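Local coordinates for protein lipase (Streptomyces rimosus, PDB 5MAL) that hydrolyses triacylglycerols, other esters and the thioester palmitoyl-CoA as a secreted serine esterase of the GDSL family with a preference for medium-length acyl chains, at residues 5-10 and 48-53; 139-144 and 168-173; 190-195 and 224-229. One frame throughout, in Å; residues are numbered along the deposited sequence.

Contact 1 of 3, residues 5-10 and 48-53; sequences VALGDS and NFTACS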
# COMPACT_ATOMS: atom_id res chain seq x y z
N VAL A 5 -13.00 9.00 -0.50
CA VAL A 5 -12.58 8.27 0.70
C VAL A 5 -11.30 7.51 0.41
O VAL A 5 -11.24 6.71 -0.53
CB VAL A 5 -13.62 7.29 1.19
CG1 VAL A 5 -13.10 6.59 2.45
CG2 VAL A 5 -14.95 8.01 1.48
N ALA A 6 -10.28 7.76 1.22
CA ALA A 6 -9.01 7.07 1.05
C ALA A 6 -8.81 6.09 2.20
O ALA A 6 -8.59 6.47 3.34
CB ALA A 6 -7.88 8.06 0.99
N LEU A 7 -8.89 4.81 1.85
CA LEU A 7 -8.79 3.70 2.78
C LEU A 7 -7.43 3.06 2.72
O LEU A 7 -6.67 3.28 1.78
CB LEU A 7 -9.80 2.61 2.43
CG LEU A 7 -11.23 3.04 2.19
CD1 LEU A 7 -11.91 1.87 1.55
CD2 LEU A 7 -11.85 3.40 3.53
N GLY A 8 -7.15 2.22 3.70
CA GLY A 8 -6.03 1.32 3.56
C GLY A 8 -5.04 1.36 4.69
O GLY A 8 -5.37 1.77 5.82
N ASP A 9 -3.82 0.91 4.38
CA ASP A 9 -2.78 0.75 5.39
C ASP A 9 -1.77 1.86 5.26
O ASP A 9 -2.10 2.94 4.81
CB ASP A 9 -2.11 -0.61 5.27
CG ASP A 9 -1.60 -0.90 3.87
OD1 ASP A 9 -1.33 0.05 3.10
OD2 ASP A 9 -1.45 -2.10 3.56
N SER A 10 -0.54 1.58 5.66
CA SER A 10 0.46 2.62 5.80
C SER A 10 0.94 3.13 4.45
O SER A 10 1.50 4.22 4.36
CB SER A 10 1.63 2.09 6.62
OG SER A 10 1.99 0.82 6.12
N ASN A 48 -12.22 12.35 2.90
CA ASN A 48 -12.31 11.51 4.08
C ASN A 48 -11.19 10.48 4.10
O ASN A 48 -11.24 9.46 3.40
CB ASN A 48 -13.68 10.84 4.15
CG ASN A 48 -14.73 11.76 4.78
OD1 ASN A 48 -14.66 12.07 5.97
ND2 ASN A 48 -15.68 12.19 3.99
N PHE A 49 -10.19 10.76 4.92
CA PHE A 49 -8.95 10.01 4.91
C PHE A 49 -8.93 9.10 6.12
O PHE A 49 -8.67 9.57 7.23
CB PHE A 49 -7.78 11.00 4.93
CG PHE A 49 -6.44 10.42 4.56
CD1 PHE A 49 -6.31 9.14 4.04
CD2 PHE A 49 -5.31 11.22 4.67
CE1 PHE A 49 -5.05 8.63 3.69
CE2 PHE A 49 -4.05 10.74 4.30
CZ PHE A 49 -3.92 9.44 3.81
N THR A 50 -9.22 7.82 5.91
CA THR A 50 -9.34 6.89 7.02
C THR A 50 -8.27 5.80 6.99
O THR A 50 -8.22 4.94 7.87
CB THR A 50 -10.73 6.24 7.07
OG1 THR A 50 -10.99 5.57 5.83
CG2 THR A 50 -11.79 7.30 7.29
N ALA A 51 -7.42 5.82 5.98
CA ALA A 51 -6.29 4.90 5.91
C ALA A 51 -5.50 4.97 7.21
O ALA A 51 -5.44 6.01 7.85
CB ALA A 51 -5.40 5.22 4.71
N CYS A 52 -4.87 3.87 7.59
CA CYS A 52 -4.27 3.82 8.90
C CYS A 52 -3.10 2.85 8.94
O CYS A 52 -3.21 1.71 8.52
CB CYS A 52 -5.33 3.43 9.94
SG CYS A 52 -4.85 3.77 11.66
N SER A 53 -1.98 3.33 9.44
CA SER A 53 -0.82 2.47 9.59
C SER A 53 -1.20 1.22 10.37
O SER A 53 -1.91 1.30 11.38
CB SER A 53 0.31 3.21 10.31
OG SER A 53 1.41 2.34 10.51
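Val5 and Ala6 pair in parallel with Asn48 and Phe49, the two segments running 14° apart from end to end, and within these residues Ala6 N donates to Asn48 O at 2.9 Å. The carbonyl of Ala6 then accepts twice, from Thr50 N and from Ala51 N, both at 3.0 Å, so two successive amides grip one oxygen. Past the end of strand 46-49 one more backbone bond follows, Cys52 N to Gly8 O at 2.8 Å, the donor standing above the carbonyl plane.

The side chains divide between two faces. On one, the Ala6 methyl lies 3.6 Å from Phe49 CD1, while Ala6 O sits in the ring plane at its edge; CG of Phe49 is anti to the backbone N (chi1 -165°), which brings the CD1 edge of the ring close to this alanine. On the other face Val5 CG2 touches Asn48 CB, and Leu7 CD2 runs beside Thr50 OG1, whose hydroxyl bonds to Gln64. The Ala51 methyl presses on the backbone between Leu7 and Gly8. At the far end Ser10 CB packs on Ser53, while the nucleophile's OG bonds to His216.

Gly8, Asp9 and Ser10 form the Gly-Asp-Ser sequence of the GDSL family, the nucleophile starting helix 10-13. Asp9 caps that helix through OD1 to Tyr11 N, its OD2 bonding to Tyr141 OH, and Cys52 is tied to Cys27 by a disulfide. Strand 3-8 thus lies between edge strand 46-49 and strand 74-78, with Pro35 of helix 34-40 against the Ala6 and Phe49 face and Gln64 of helix 57-64 against Leu7.

Contact 2 of 3, residues 139-144 and 168-173; sequences LGYPRF and DDINAV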
# COMPACT_ATOMS: atom_id res chain seq x y z
N LEU A 139 -4.76 0.33 -5.35
CA LEU A 139 -3.38 0.51 -5.73
C LEU A 139 -2.58 -0.64 -5.15
O LEU A 139 -2.86 -1.12 -4.05
CB LEU A 139 -2.86 1.85 -5.24
CG LEU A 139 -3.44 3.06 -5.97
CD1 LEU A 139 -4.72 3.58 -5.33
CD2 LEU A 139 -2.39 4.16 -6.02
N GLY A 140 -1.61 -1.11 -5.91
CA GLY A 140 -0.78 -2.21 -5.46
C GLY A 140 0.38 -1.75 -4.58
O GLY A 140 0.41 -0.60 -4.11
N TYR A 141 1.32 -2.65 -4.35
CA TYR A 141 2.54 -2.35 -3.62
C TYR A 141 3.69 -2.41 -4.60
O TYR A 141 3.61 -3.10 -5.61
CB TYR A 141 2.76 -3.34 -2.48
CG TYR A 141 1.66 -3.36 -1.46
CD1 TYR A 141 1.69 -2.52 -0.36
CD2 TYR A 141 0.57 -4.22 -1.60
CE1 TYR A 141 0.67 -2.53 0.59
CE2 TYR A 141 -0.45 -4.24 -0.67
CZ TYR A 141 -0.40 -3.40 0.43
OH TYR A 141 -1.40 -3.41 1.36
N PRO A 142 4.77 -1.68 -4.32
CA PRO A 142 5.89 -1.76 -5.25
C PRO A 142 6.73 -2.98 -4.93
O PRO A 142 6.79 -3.36 -3.76
CB PRO A 142 6.66 -0.46 -4.98
CG PRO A 142 6.44 -0.21 -3.51
CD PRO A 142 5.01 -0.71 -3.24
N ARG A 143 7.33 -3.60 -5.94
CA ARG A 143 8.45 -4.49 -5.68
C ARG A 143 9.48 -3.67 -4.93
O ARG A 143 9.76 -2.53 -5.32
CB ARG A 143 9.03 -5.06 -6.98
CG ARG A 143 8.30 -6.27 -7.52
CD ARG A 143 9.02 -6.80 -8.74
NE ARG A 143 9.10 -5.77 -9.76
CZ ARG A 143 8.27 -5.66 -10.79
NH1 ARG A 143 7.30 -6.56 -10.95
NH2 ARG A 143 8.43 -4.67 -11.66
N PHE A 144 10.02 -4.21 -3.85
CA PHE A 144 10.90 -3.43 -2.99
C PHE A 144 12.31 -3.24 -3.55
O PHE A 144 12.98 -2.28 -3.21
CB PHE A 144 11.02 -4.07 -1.61
CG PHE A 144 9.81 -3.89 -0.72
CD1 PHE A 144 8.83 -2.96 -1.02
CD2 PHE A 144 9.68 -4.64 0.44
CE1 PHE A 144 7.73 -2.79 -0.19
CE2 PHE A 144 8.58 -4.49 1.27
CZ PHE A 144 7.60 -3.56 0.95
N ASP A 168 4.98 -9.27 -6.12
CA ASP A 168 4.39 -9.74 -7.37
C ASP A 168 3.12 -10.53 -7.08
O ASP A 168 2.08 -10.32 -7.72
CB ASP A 168 5.39 -10.58 -8.16
CG ASP A 168 6.48 -9.76 -8.81
OD1 ASP A 168 6.40 -8.52 -8.74
OD2 ASP A 168 7.41 -10.35 -9.40
N ASP A 169 3.20 -11.42 -6.10
CA ASP A 169 2.05 -12.24 -5.70
C ASP A 169 0.90 -11.36 -5.27
O ASP A 169 -0.23 -11.56 -5.73
CB ASP A 169 2.40 -13.20 -4.56
CG ASP A 169 3.20 -14.42 -5.02
OD1 ASP A 169 3.54 -14.53 -6.21
OD2 ASP A 169 3.50 -15.27 -4.16
N ILE A 170 1.17 -10.40 -4.39
CA ILE A 170 0.07 -9.64 -3.82
C ILE A 170 -0.55 -8.76 -4.88
O ILE A 170 -1.78 -8.58 -4.88
CB ILE A 170 0.48 -8.81 -2.57
CG1 ILE A 170 -0.76 -8.45 -1.75
CG2 ILE A 170 1.29 -7.57 -2.93
CD1 ILE A 170 -0.45 -8.05 -0.34
N ASN A 171 0.26 -8.27 -5.82
CA ASN A 171 -0.24 -7.43 -6.90
C ASN A 171 -1.08 -8.21 -7.90
O ASN A 171 -2.09 -7.71 -8.40
CB ASN A 171 0.91 -6.72 -7.61
CG ASN A 171 1.51 -5.64 -6.75
OD1 ASN A 171 0.81 -5.06 -5.91
ND2 ASN A 171 2.80 -5.36 -6.93
N ALA A 172 -0.66 -9.44 -8.19
CA ALA A 172 -1.44 -10.33 -9.06
C ALA A 172 -2.77 -10.66 -8.41
O ALA A 172 -3.80 -10.54 -9.04
CB ALA A 172 -0.66 -11.60 -9.37
N VAL A 173 -2.74 -11.08 -7.14
CA VAL A 173 -3.96 -11.42 -6.43
C VAL A 173 -4.90 -10.23 -6.38
O VAL A 173 -6.11 -10.33 -6.63
CB VAL A 173 -3.67 -11.90 -5.00
CG1 VAL A 173 -4.94 -11.98 -4.19
CG2 VAL A 173 -2.99 -13.27 -5.04
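Asn171 reaches from helix 159-180 to the backbone of Tyr141 and pairs with both its polar atoms. OD1 takes the Tyr141 N-H on a lone pair at 2.9 Å, and ND2 donates to Tyr141 O at 2.7 Å, almost within the amide plane; both bonds have an angle of 161° at the hydrogen. The fit is close: Gly140 CA lies 3.3 Å from Asn171 OD1, and a side chain there would collide. Beside it, Ile170 packs obliquely on the Tyr141 ring, CG2 against CD2 at 3.7 Å and CD1 against CE2.

Toward solvent the contact thins to one salt bridge between partly exposed residues. Arg143 bends at chi3 (-58°) to bring NH1 within 3.1 Å of Asp168 OD1, on its syn side but somewhat out of the carboxylate plane, with the guanidinium and carboxylate planes 82° apart. Only OD1 takes the bond here, and it also lies against Arg143 CG and CD.

An alanine in place of Asn171 would probably leave the buried N-H and C=O of Tyr141 without these mates and the loop freer to shift. The paired amide fixes the backbone of Tyr141, whose hydroxyl bonds to Asp9, consistent with the helix helping to position this tyrosine.

Contact 3 of 3, residues 190-195 and 224-229; sequences TTFAGH and KGYLPV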
# COMPACT_ATOMS: atom_id res chain seq x y z
N THR A 190 4.79 0.65 -12.25
CA THR A 190 4.93 1.43 -13.46
C THR A 190 5.77 2.66 -13.14
O THR A 190 6.54 3.14 -13.98
CB THR A 190 3.57 1.84 -14.04
OG1 THR A 190 2.80 2.52 -13.04
CG2 THR A 190 2.81 0.60 -14.48
N THR A 191 5.65 3.16 -11.92
CA THR A 191 6.38 4.37 -11.53
C THR A 191 7.58 4.07 -10.65
O THR A 191 8.56 4.81 -10.68
CB THR A 191 5.49 5.34 -10.78
OG1 THR A 191 4.80 4.64 -9.74
CG2 THR A 191 4.46 5.98 -11.74
N PHE A 192 7.50 3.02 -9.82
CA PHE A 192 8.61 2.69 -8.92
C PHE A 192 9.77 1.96 -9.62
O PHE A 192 10.84 1.82 -9.04
CB PHE A 192 8.13 1.84 -7.73
CG PHE A 192 7.55 2.64 -6.60
CD1 PHE A 192 6.20 2.97 -6.58
CD2 PHE A 192 8.36 3.07 -5.54
CE1 PHE A 192 5.65 3.71 -5.53
CE2 PHE A 192 7.82 3.80 -4.48
CZ PHE A 192 6.46 4.13 -4.48
N ALA A 193 9.55 1.49 -10.84
CA ALA A 193 10.65 0.88 -11.59
C ALA A 193 11.74 1.92 -11.76
O ALA A 193 11.49 3.03 -12.20
CB ALA A 193 10.17 0.37 -12.95
N GLY A 194 12.96 1.56 -11.38
CA GLY A 194 14.06 2.50 -11.44
C GLY A 194 14.20 3.23 -10.12
O GLY A 194 15.11 4.03 -9.93
N HIS A 195 13.30 2.92 -9.19
CA HIS A 195 13.29 3.59 -7.89
C HIS A 195 13.04 2.62 -6.75
O HIS A 195 12.56 3.02 -5.68
CB HIS A 195 12.24 4.69 -7.88
CG HIS A 195 12.52 5.76 -8.89
ND1 HIS A 195 13.53 6.68 -8.73
CD2 HIS A 195 11.95 6.02 -10.09
CE1 HIS A 195 13.57 7.48 -9.78
NE2 HIS A 195 12.63 7.10 -10.62
N LYS A 224 5.54 10.84 -6.58
CA LYS A 224 5.78 10.44 -7.96
C LYS A 224 5.68 8.96 -8.23
O LYS A 224 5.72 8.53 -9.38
CB LYS A 224 7.14 10.91 -8.40
CG LYS A 224 7.12 12.35 -8.77
CD LYS A 224 8.40 12.94 -8.33
CE LYS A 224 9.56 12.36 -9.10
NZ LYS A 224 10.82 13.13 -8.88
N GLY A 225 5.56 8.17 -7.16
CA GLY A 225 5.33 6.76 -7.32
C GLY A 225 3.84 6.51 -7.22
O GLY A 225 3.19 6.15 -8.20
N TYR A 226 3.27 6.74 -6.04
CA TYR A 226 1.85 6.45 -5.85
C TYR A 226 0.89 7.44 -6.49
O TYR A 226 -0.03 7.04 -7.18
CB TYR A 226 1.51 6.35 -4.36
CG TYR A 226 1.66 4.95 -3.89
CD1 TYR A 226 2.89 4.48 -3.44
CD2 TYR A 226 0.58 4.07 -3.92
CE1 TYR A 226 3.03 3.17 -3.02
CE2 TYR A 226 0.71 2.76 -3.52
CZ TYR A 226 1.94 2.32 -3.07
OH TYR A 226 2.07 1.03 -2.66
N LEU A 227 1.10 8.73 -6.24
CA LEU A 227 0.13 9.73 -6.69
C LEU A 227 -0.10 9.69 -8.20
O LEU A 227 -1.24 9.76 -8.64
CB LEU A 227 0.55 11.12 -6.24
CG LEU A 227 -0.29 12.25 -6.84
CD1 LEU A 227 -1.73 12.17 -6.38
CD2 LEU A 227 0.33 13.61 -6.50
N PRO A 228 0.98 9.56 -9.01
CA PRO A 228 0.70 9.54 -10.45
C PRO A 228 -0.17 8.35 -10.85
O PRO A 228 -0.96 8.43 -11.80
CB PRO A 228 2.09 9.47 -11.07
CG PRO A 228 2.97 10.16 -10.06
CD PRO A 228 2.42 9.66 -8.74
N VAL A 229 -0.05 7.25 -10.12
CA VAL A 229 -0.88 6.09 -10.41
C VAL A 229 -2.35 6.35 -10.05
O VAL A 229 -3.24 5.96 -10.79
CB VAL A 229 -0.35 4.86 -9.68
CG1 VAL A 229 -1.22 3.67 -9.95
CG2 VAL A 229 1.06 4.58 -10.18
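Thr191 meets Gly225 where the short helix 189-192 abuts helix 219-232, its OG1 lying 2.7 Å from Gly225 O. Val188 O is also within bonding range of this hydroxyl, so its single proton has two possible acceptors. OG1 stands between the backbone N and the carbonyl carbon (chi1 50°), where both carbonyls can be reached, while CB rests 3.5 Å from Lys224 O. Val229 CG2 fills in alongside, touching the hydroxyl oxygens of both Thr190 and Thr191.

Phe192 brings its CE1 corner to the second helix, 3.6 Å from Gly225 CA and 3.5 Å from Tyr226 CD1. Tyr226 CD1 lies near the plane of the phenylalanine ring, at its edge, but the two rings meet obliquely, with planes at 74° and centroids 5.6 Å apart. The glycine permits this approach, since a CB at that position would run into Phe192 CE1.

Further out, Tyr226 is held by its hydroxyl, bonded to Gly140 O, and its ring meets that of Tyr34; Pro142 packs against both Phe192 and Tyr226. Thr190 OG1 bonds to Asp187 O, just before the helix. After Phe192 the chain leaves the helix by a type II beta turn to His195, with Gly194 in its third position. Helix 219-232 has a wider pi-type turn at 224-226, and the arrangement joins this last helix of the alpha/beta SGNH-hydrolase fold to the segment following edge strand 184-186.

In the fold
Two tyrosine hydroxyls are among the links between the three contacts. Tyr141 OH of contact 2 lies 2.6 Å from Asp9 OD2 of contact 1, a probable hydrogen bond beside the nucleophile Ser10, and Tyr226 OH of contact 3 lies 2.7 Å from Gly140 O of contact 2. Contacts 2 and 3 also pack, Pro142 CB lying 3.6 Å from Phe192 CG. Contacts 1 and 3 do not touch, their nearest atoms being about 7 Å apart, so 139-144 bridges them. Contact 1 itself holds the nucleophile: the Ser10 side chain is about 3 Å from that of His216, the other catalytic residue, whereas the side chain of Tyr141 is about 7 Å from each and that of Tyr226 about 8 Å from His216.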